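Side-chain contacts in cytochrome P450 (Bacillus megaterium, PDB 5L92), which probably acts as a heme-dependent monooxygenase that binds and oxidises steroids such as corticosterone: residues E31-A36 with M317-R322; V282-S287 with E325-P330; W47-F50 with G54-E57. One frame throughout, in Å; residues are numbered along the deposited sequence.

Following the chain from the N terminus, interaction 1 joins the end of helix 26-33 to residues 317-322, closing a loop of 280 residues. Strand 46-49 then turns straight into helix 52-60, and interaction 3 closes that short connection, lying wholly within the long loop of interaction 1. Interaction 2 opens at the end of helix 275-285, before residues 317-322 arrive, and closes a loop of 37 residues at 325-330; interactions 1 and 2 therefore cross. Residues 317-322 sit in the middle: Ser319 reaches Phe50 and Ala320 touches Val55, whereas His321 bonds Arg284 and Ser287. Together the contacts tie helix 26-33 and the five-stranded sheet to helix 275-285 and the loop after helix 317-320.

Interaction 1: residues E31-A36 with M317-R322; sequences EMRNTA and MGSAHR
The guanidinium group of Arg33 covers the backbone carbonyl of Arg322 with one face, C of Arg322 lying 3.6 Å from the guanidinium plane, over its centre. NH2 of Arg33 comes within 3.0 Å of Arg322 O, but its N-H points poorly for a hydrogen bond, because the oxygen lies over the face. The directed bond is made at the edge: NH1 of Arg33 donates to OG of Ser319 over 3.2 Å, with an N-H...O angle of 154° and the oxygen almost in the guanidinium plane. A bend at chi3 (-31°) lets the two approaches coexist. Arginine suits this place because one face can lie against a carbonyl while an in-plane N-H donates to a hydroxyl. Serine suits the other side: OG, anti to its backbone N (chi1 -174°), accepts from Arg33 and also hydrogen-bonds to the carbonyl of Phe50. Arg322 offers its backbone here and sends its own guanidinium elsewhere, to a salt bridge with Glu331 and cation-pi contacts with Phe26 and Tyr285. The contact thus joins the end of helix 26-33 to short helix 317-320, which follows strand 312-315 of the five-stranded sheet, while Phe50, just past neighbouring strand 46-49, packs against Met32 and Arg33.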
loop_
_atom_site.group_PDB
_atom_site.type_symbol
_atom_site.label_atom_id
_atom_site.label_comp_id
_atom_site.label_asym_id
_atom_site.label_seq_id
_atom_site.Cartn_x
_atom_site.Cartn_y
_atom_site.Cartn_z
ATOM N N GLU A 31 13.910 16.215 11.583
ATOM C CA GLU A 31 15.209 16.229 12.247
ATOM C C GLU A 31 16.288 15.622 11.355
ATOM O O GLU A 31 17.340 16.234 11.134
ATOM C CB GLU A 31 15.135 15.467 13.583
ATOM C CG GLU A 31 16.417 15.532 14.445
ATOM C CD GLU A 31 16.780 16.960 14.860
ATOM O OE1 GLU A 31 15.862 17.789 15.056
ATOM O OE2 GLU A 31 17.990 17.256 14.976
ATOM N N MET A 32 16.046 14.408 10.845
ATOM C CA MET A 32 17.067 13.701 10.062
ATOM C C MET A 32 17.318 14.386 8.723
ATOM O O MET A 32 18.468 14.520 8.298
ATOM C CB MET A 32 16.639 12.243 9.831
ATOM C CG MET A 32 16.536 11.395 11.077
ATOM S SD MET A 32 18.001 11.448 12.119
ATOM C CE MET A 32 17.357 11.952 13.723
ATOM N N ARG A 33 16.246 14.793 8.027
ATOM C CA ARG A 33 16.388 15.511 6.762
ATOM C C ARG A 33 17.321 16.708 6.910
ATOM O O ARG A 33 18.161 16.966 6.044
ATOM C CB ARG A 33 15.022 15.991 6.248
ATOM C CG ARG A 33 14.404 15.112 5.200
ATOM C CD ARG A 33 13.258 15.769 4.422
ATOM N NE ARG A 33 12.492 16.752 5.177
ATOM C CZ ARG A 33 11.535 16.478 6.060
ATOM N NH1 ARG A 33 11.198 15.227 6.332
ATOM N NH2 ARG A 33 10.922 17.472 6.682
ATOM N N ASN A 34 17.214 17.428 8.014
ATOM C CA ASN A 34 17.934 18.690 8.183
ATOM C C ASN A 34 19.324 18.524 8.784
ATOM O O ASN A 34 20.030 19.525 8.941
ATOM C CB ASN A 34 17.105 19.646 9.030
ATOM C CG ASN A 34 16.056 20.329 8.216
ATOM O OD1 ASN A 34 16.319 20.763 7.097
ATOM N ND2 ASN A 34 14.842 20.393 8.739
ATOM N N THR A 35 19.756 17.292 9.046
ATOM C CA THR A 35 21.069 17.060 9.625
ATOM C C THR A 35 21.876 16.089 8.763
ATOM O O THR A 35 22.912 16.460 8.199
ATOM C CB THR A 35 20.938 16.565 11.074
ATOM O OG1 THR A 35 20.265 15.305 11.139
ATOM C CG2 THR A 35 20.155 17.552 11.886
ATOM N N ALA A 36 21.392 14.857 8.629
ATOM C CA ALA A 36 22.097 13.815 7.887
ATOM C C ALA A 36 21.046 12.936 7.207
ATOM O O ALA A 36 20.626 11.905 7.749
ATOM C CB ALA A 36 22.992 12.984 8.810
ATOM N N MET A 317 9.765 7.331 1.766
ATOM C CA MET A 317 8.927 8.233 0.981
ATOM C C MET A 317 8.158 9.190 1.890
ATOM O O MET A 317 7.995 10.365 1.551
ATOM C CB MET A 317 7.972 7.459 0.083
ATOM C CG MET A 317 8.716 6.641 -0.979
ATOM S SD MET A 317 8.891 4.941 -0.426
ATOM C CE MET A 317 7.213 4.453 -0.752
ATOM N N GLY A 318 7.723 8.717 3.070
ATOM C CA GLY A 318 7.062 9.594 4.024
ATOM C C GLY A 318 7.882 10.822 4.401
ATOM O O GLY A 318 7.338 11.925 4.562
ATOM N N SER A 319 9.194 10.656 4.538
ATOM C CA SER A 319 10.093 11.777 4.775
ATOM C C SER A 319 10.283 12.647 3.536
ATOM O O SER A 319 10.218 13.882 3.616
ATOM C CB SER A 319 11.440 11.244 5.255
ATOM O OG SER A 319 12.292 12.307 5.633
ATOM N N ALA A 320 10.572 12.018 2.395
ATOM C CA ALA A 320 10.710 12.744 1.138
ATOM C C ALA A 320 9.510 13.639 0.870
ATOM O O ALA A 320 9.650 14.705 0.258
ATOM C CB ALA A 320 10.880 11.768 -0.029
ATOM N N HIS A 321 8.310 13.188 1.263
ATOM C CA HIS A 321 7.071 13.887 0.972
ATOM C C HIS A 321 6.909 15.180 1.770
ATOM O O HIS A 321 5.974 15.938 1.468
ATOM C CB HIS A 321 5.888 12.983 1.277
ATOM C CG HIS A 321 5.706 11.863 0.309
ATOM N ND1 HIS A 321 4.924 10.762 0.587
ATOM C CD2 HIS A 321 6.231 11.660 -0.922
ATOM C CE1 HIS A 321 4.937 9.953 -0.457
ATOM N NE2 HIS A 321 5.735 10.463 -1.376
ATOM N N ARG A 322 7.746 15.378 2.803
ATOM C CA ARG A 322 7.787 16.549 3.667
ATOM C C ARG A 322 9.037 17.415 3.439
ATOM O O ARG A 322 9.340 18.282 4.256
ATOM C CB ARG A 322 7.742 16.122 5.136
ATOM C CG ARG A 322 6.621 15.197 5.575
ATOM C CD ARG A 322 5.286 15.873 5.545
ATOM N NE ARG A 322 4.176 15.087 6.092
ATOM C CZ ARG A 322 3.587 15.335 7.261
ATOM N NH1 ARG A 322 3.988 16.332 8.040
ATOM N NH2 ARG A 322 2.577 14.603 7.643
#

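Interaction 2: residues V282-S287 with E325-P330; sequences VLRYRS and EYFEDP
Two hydrogen bonds from Arg284 converge on the carbonyl oxygen of Pro330. NH1 donates over 2.8 Å to Pro330 O, in the carbonyl plane and on a lone pair, with an N-H...O angle of 155°; NH2 reaches the same Pro330 O at 3.1 Å from above that plane. This end-on grip keeps the oxygen within the guanidinium plane and should fix the group's rotation. NH1 also bonds His321 O. NE of Arg284 forms a salt bridge with Glu281, one turn earlier. The apolar contact falls to the methylenes: CD of Arg284 lies 3.4 Å from CD1 of Phe327, and CG stands over one face of that ring. A bend at chi3 (57°) turns the chain; the guanidinium, 34° from the ring plane, has passed beyond the ring toward Pro330, so methylene meets ring. Phenylalanine suits the site as a flat apolar wall. Arginine suits position 284 because its long chain offers methylenes to Phe327 and several N-H groups to carbonyls and Glu281. Glu281 and Arg284 are spaced as in the ExxR motif of the P450 K helix, which ties that helix to the meander, the loop after helix 317-320 to which residues 325-330 belong.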
loop_
_atom_site.group_PDB
_atom_site.type_symbol
_atom_site.label_atom_id
_atom_site.label_comp_id
_atom_site.label_asym_id
_atom_site.label_seq_id
_atom_site.Cartn_x
_atom_site.Cartn_y
_atom_site.Cartn_z
ATOM N N VAL A 282 -3.411 13.441 0.503
ATOM C CA VAL A 282 -3.260 12.390 1.514
ATOM C C VAL A 282 -2.108 11.451 1.154
ATOM O O VAL A 282 -1.283 11.108 2.009
ATOM C CB VAL A 282 -4.565 11.617 1.712
ATOM C CG1 VAL A 282 -4.383 10.591 2.813
ATOM C CG2 VAL A 282 -5.711 12.571 2.061
ATOM N N LEU A 283 -2.021 11.026 -0.116
ATOM C CA LEU A 283 -0.895 10.186 -0.521
ATOM C C LEU A 283 0.445 10.799 -0.133
ATOM O O LEU A 283 1.420 10.075 0.108
ATOM C CB LEU A 283 -0.915 9.958 -2.036
ATOM C CG LEU A 283 -2.019 8.989 -2.445
ATOM C CD1 LEU A 283 -2.335 9.105 -3.933
ATOM C CD2 LEU A 283 -1.616 7.539 -2.075
ATOM N N ARG A 284 0.527 12.117 -0.103
ATOM C CA ARG A 284 1.758 12.807 0.299
ATOM C C ARG A 284 1.885 12.882 1.820
ATOM O O ARG A 284 2.954 12.605 2.382
ATOM C CB ARG A 284 1.769 14.237 -0.293
ATOM C CG ARG A 284 3.133 14.926 -0.192
ATOM C CD ARG A 284 3.112 16.490 -0.265
ATOM N NE ARG A 284 2.272 17.160 0.744
ATOM C CZ ARG A 284 2.720 17.742 1.857
ATOM N NH1 ARG A 284 4.004 17.755 2.166
ATOM N NH2 ARG A 284 1.869 18.310 2.686
ATOM N N TYR A 285 0.797 13.275 2.496
ATOM C CA TYR A 285 0.802 13.700 3.893
ATOM C C TYR A 285 0.692 12.530 4.866
ATOM O O TYR A 285 1.329 12.546 5.922
ATOM C CB TYR A 285 -0.349 14.702 4.117
ATOM C CG TYR A 285 -0.255 15.520 5.383
ATOM C CD1 TYR A 285 0.599 16.622 5.479
ATOM C CD2 TYR A 285 -1.023 15.201 6.474
ATOM C CE1 TYR A 285 0.658 17.367 6.656
ATOM C CE2 TYR A 285 -0.986 15.932 7.615
ATOM C CZ TYR A 285 -0.148 17.006 7.719
ATOM O OH TYR A 285 -0.132 17.692 8.895
ATOM N N ARG A 286 -0.088 11.506 4.517
ATOM C CA ARG A 286 -0.287 10.331 5.349
ATOM C C ARG A 286 -0.212 9.078 4.472
ATOM O O ARG A 286 -1.180 8.359 4.238
ATOM C CB ARG A 286 -1.580 10.431 6.131
ATOM C CG ARG A 286 -1.386 11.320 7.391
ATOM C CD ARG A 286 -2.464 11.108 8.429
ATOM N NE ARG A 286 -2.459 12.166 9.409
ATOM C CZ ARG A 286 -1.609 12.261 10.423
ATOM N NH1 ARG A 286 -0.671 11.347 10.591
ATOM N NH2 ARG A 286 -1.691 13.284 11.269
ATOM N N SER A 287 0.965 8.876 3.937
ATOM C CA SER A 287 1.167 7.886 2.887
ATOM C C SER A 287 0.920 6.473 3.414
ATOM O O SER A 287 1.512 6.092 4.429
ATOM C CB SER A 287 2.579 8.027 2.362
ATOM O OG SER A 287 2.951 9.405 2.289
ATOM N N GLU A 325 12.419 21.517 0.001
ATOM C CA GLU A 325 12.924 21.809 -1.334
ATOM C C GLU A 325 11.936 21.411 -2.425
ATOM O O GLU A 325 12.010 21.930 -3.534
ATOM C CB GLU A 325 14.275 21.108 -1.555
ATOM C CG GLU A 325 15.427 21.569 -0.608
ATOM C CD GLU A 325 16.120 22.870 -1.021
ATOM O OE1 GLU A 325 16.454 23.058 -2.217
ATOM O OE2 GLU A 325 16.364 23.715 -0.128
ATOM N N TYR A 326 11.007 20.506 -2.158
ATOM C CA TYR A 326 10.088 20.082 -3.214
ATOM C C TYR A 326 8.645 20.352 -2.857
ATOM O O TYR A 326 7.773 20.163 -3.704
ATOM C CB TYR A 326 10.256 18.579 -3.558
ATOM C CG TYR A 326 11.578 18.226 -4.206
ATOM C CD1 TYR A 326 12.743 18.221 -3.456
ATOM C CD2 TYR A 326 11.668 17.897 -5.575
ATOM C CE1 TYR A 326 13.977 17.905 -4.039
ATOM C CE2 TYR A 326 12.908 17.566 -6.152
ATOM C CZ TYR A 326 14.045 17.595 -5.375
ATOM O OH TYR A 326 15.280 17.291 -5.909
ATOM N N PHE A 327 8.353 20.751 -1.626
ATOM C CA PHE A 327 6.960 20.910 -1.226
ATOM C C PHE A 327 6.909 22.146 -0.332
ATOM O O PHE A 327 7.305 22.078 0.832
ATOM C CB PHE A 327 6.433 19.682 -0.502
ATOM C CG PHE A 327 6.446 18.407 -1.328
ATOM C CD1 PHE A 327 5.378 18.081 -2.160
ATOM C CD2 PHE A 327 7.502 17.531 -1.248
ATOM C CE1 PHE A 327 5.388 16.905 -2.900
ATOM C CE2 PHE A 327 7.507 16.342 -2.001
ATOM C CZ PHE A 327 6.466 16.043 -2.812
ATOM N N GLU A 328 6.469 23.265 -0.883
ATOM C CA GLU A 328 6.347 24.481 -0.076
ATOM C C GLU A 328 5.365 24.283 1.085
ATOM O O GLU A 328 4.305 23.683 0.927
ATOM C CB GLU A 328 5.918 25.655 -0.957
ATOM C CG GLU A 328 5.803 26.960 -0.188
ATOM C CD GLU A 328 5.924 28.187 -1.078
ATOM O OE1 GLU A 328 5.393 28.158 -2.215
ATOM O OE2 GLU A 328 6.559 29.174 -0.635
ATOM N N ASP A 329 5.765 24.727 2.277
ATOM C CA ASP A 329 4.990 24.577 3.517
ATOM C C ASP A 329 4.654 23.112 3.743
ATOM O O ASP A 329 3.481 22.727 3.878
ATOM C CB ASP A 329 3.717 25.405 3.486
ATOM C CG ASP A 329 4.003 26.867 3.304
ATOM O OD1 ASP A 329 4.693 27.431 4.177
ATOM O OD2 ASP A 329 3.555 27.437 2.289
ATOM N N PRO A 330 5.661 22.282 3.693
ATOM C CA PRO A 330 5.525 20.841 3.735
ATOM C C PRO A 330 4.713 20.226 4.820
ATOM O O PRO A 330 4.110 19.231 4.582
ATOM C CB PRO A 330 6.966 20.380 3.825
ATOM C CG PRO A 330 7.710 21.511 4.316
ATOM C CD PRO A 330 7.042 22.704 3.831
#

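Interaction 3: residues W47-F50 with G54-E57; sequences WDVF and GVKE
With its first torsion at 177°, Val49 holds CG1 anti to its backbone N and drives that methyl at the backbone of Gly54; Val55, with CG1 likewise anti to its own N (chi1 169°), leaves CG2 as the branch that faces the strand. The contact follows directly. Val49 CG1 rests 3.4 Å from Gly54 C and 3.5 Å from Val55 N, so one methyl presses on the peptide unit that links the two residues. In return, CG2 of Val55 lies 3.5 Å from the carbonyl oxygen of Val49. The two methyls themselves, Val49 CG1 and Val55 CG2, meet at 4.2 Å, a normal methyl-methyl separation. Glycine suits its place because, having no side chain, it lets the CA atoms of Val49 and Gly54 come within 6.0 Å while the valine methyl is received against bare backbone. Valine suits both of its positions: in the strand its beta-branched shape presents a compact apolar surface, and in the helix one branch can meet the strand while the residue also packs on Pro315 and Met343. Strand 46-49 is meanwhile held in the sheet by backbone bonds from Val49 to Val314 and Trp316. The side chain of Val55 is about 9 Å from the heme, so the contact does not touch it. Its chemistry is dispersion and shape, without polar pairing between the segments; the fit of methyl against backbone joins helix 52-60 to strand 46-49 by apolar packing.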
loop_
_atom_site.group_PDB
_atom_site.type_symbol
_atom_site.label_atom_id
_atom_site.label_comp_id
_atom_site.label_asym_id
_atom_site.label_seq_id
_atom_site.Cartn_x
_atom_site.Cartn_y
_atom_site.Cartn_z
ATOM N N TRP A 47 20.913 1.632 6.023
ATOM C CA TRP A 47 21.053 3.028 5.637
ATOM C C TRP A 47 19.667 3.625 5.436
ATOM O O TRP A 47 18.971 3.249 4.498
ATOM C CB TRP A 47 21.821 3.182 4.328
ATOM C CG TRP A 47 23.211 2.836 4.376
ATOM C CD1 TRP A 47 23.755 1.640 4.077
ATOM C CD2 TRP A 47 24.282 3.694 4.737
ATOM N NE1 TRP A 47 25.107 1.696 4.195
ATOM C CE2 TRP A 47 25.461 2.946 4.623
ATOM C CE3 TRP A 47 24.362 5.032 5.133
ATOM C CZ2 TRP A 47 26.717 3.477 4.898
ATOM C CZ3 TRP A 47 25.618 5.568 5.411
ATOM C CH2 TRP A 47 26.781 4.785 5.288
ATOM N N ASP A 48 19.290 4.552 6.302
ATOM C CA ASP A 48 18.102 5.367 6.115
ATOM C C ASP A 48 18.371 6.494 5.118
ATOM O O ASP A 48 19.457 7.082 5.104
ATOM C CB ASP A 48 17.676 5.953 7.451
ATOM C CG ASP A 48 17.154 4.911 8.398
ATOM O OD1 ASP A 48 16.462 3.970 7.969
ATOM O OD2 ASP A 48 17.428 5.049 9.596
ATOM N N VAL A 49 17.386 6.767 4.259
ATOM C CA VAL A 49 17.454 7.849 3.264
ATOM C C VAL A 49 16.190 8.708 3.398
ATOM O O VAL A 49 15.076 8.244 3.107
ATOM C CB VAL A 49 17.600 7.285 1.852
ATOM C CG1 VAL A 49 17.593 8.382 0.809
ATOM C CG2 VAL A 49 18.895 6.456 1.760
ATOM N N PHE A 50 16.365 9.967 3.799
ATOM C CA PHE A 50 15.239 10.794 4.211
ATOM C C PHE A 50 14.910 11.947 3.274
ATOM O O PHE A 50 13.817 12.502 3.379
ATOM C CB PHE A 50 15.493 11.382 5.603
ATOM C CG PHE A 50 15.534 10.360 6.715
ATOM C CD1 PHE A 50 14.374 9.862 7.268
ATOM C CD2 PHE A 50 16.740 9.934 7.240
ATOM C CE1 PHE A 50 14.415 8.910 8.311
ATOM C CE2 PHE A 50 16.783 9.010 8.279
ATOM C CZ PHE A 50 15.615 8.494 8.808
ATOM N N GLY A 54 17.431 11.813 -2.482
ATOM C CA GLY A 54 17.956 10.501 -2.132
ATOM C C GLY A 54 16.949 9.391 -2.364
ATOM O O GLY A 54 17.279 8.342 -2.937
ATOM N N VAL A 55 15.710 9.591 -1.902
ATOM C CA VAL A 55 14.682 8.579 -2.129
ATOM C C VAL A 55 14.502 8.354 -3.625
ATOM O O VAL A 55 14.476 7.209 -4.105
ATOM C CB VAL A 55 13.360 8.983 -1.445
ATOM C CG1 VAL A 55 12.221 8.075 -1.894
ATOM C CG2 VAL A 55 13.483 8.937 0.078
ATOM N N LYS A 56 14.418 9.446 -4.392
ATOM C CA LYS A 56 14.274 9.356 -5.837
ATOM C C LYS A 56 15.420 8.567 -6.466
ATOM O O LYS A 56 15.190 7.694 -7.304
ATOM C CB LYS A 56 14.213 10.762 -6.434
ATOM C CG LYS A 56 14.197 10.785 -7.977
ATOM C CD LYS A 56 13.888 12.182 -8.545
ATOM C CE LYS A 56 15.124 13.077 -8.574
ATOM N NZ LYS A 56 16.003 12.693 -9.716
ATOM N N GLU A 57 16.668 8.881 -6.079
ATOM C CA GLU A 57 17.826 8.233 -6.673
ATOM C C GLU A 57 17.861 6.742 -6.353
ATOM O O GLU A 57 18.149 5.919 -7.227
ATOM C CB GLU A 57 19.095 8.923 -6.189
ATOM C CG GLU A 57 20.345 8.553 -6.937
ATOM C CD GLU A 57 21.441 9.606 -6.772
ATOM O OE1 GLU A 57 21.340 10.440 -5.839
ATOM O OE2 GLU A 57 22.396 9.612 -7.581
#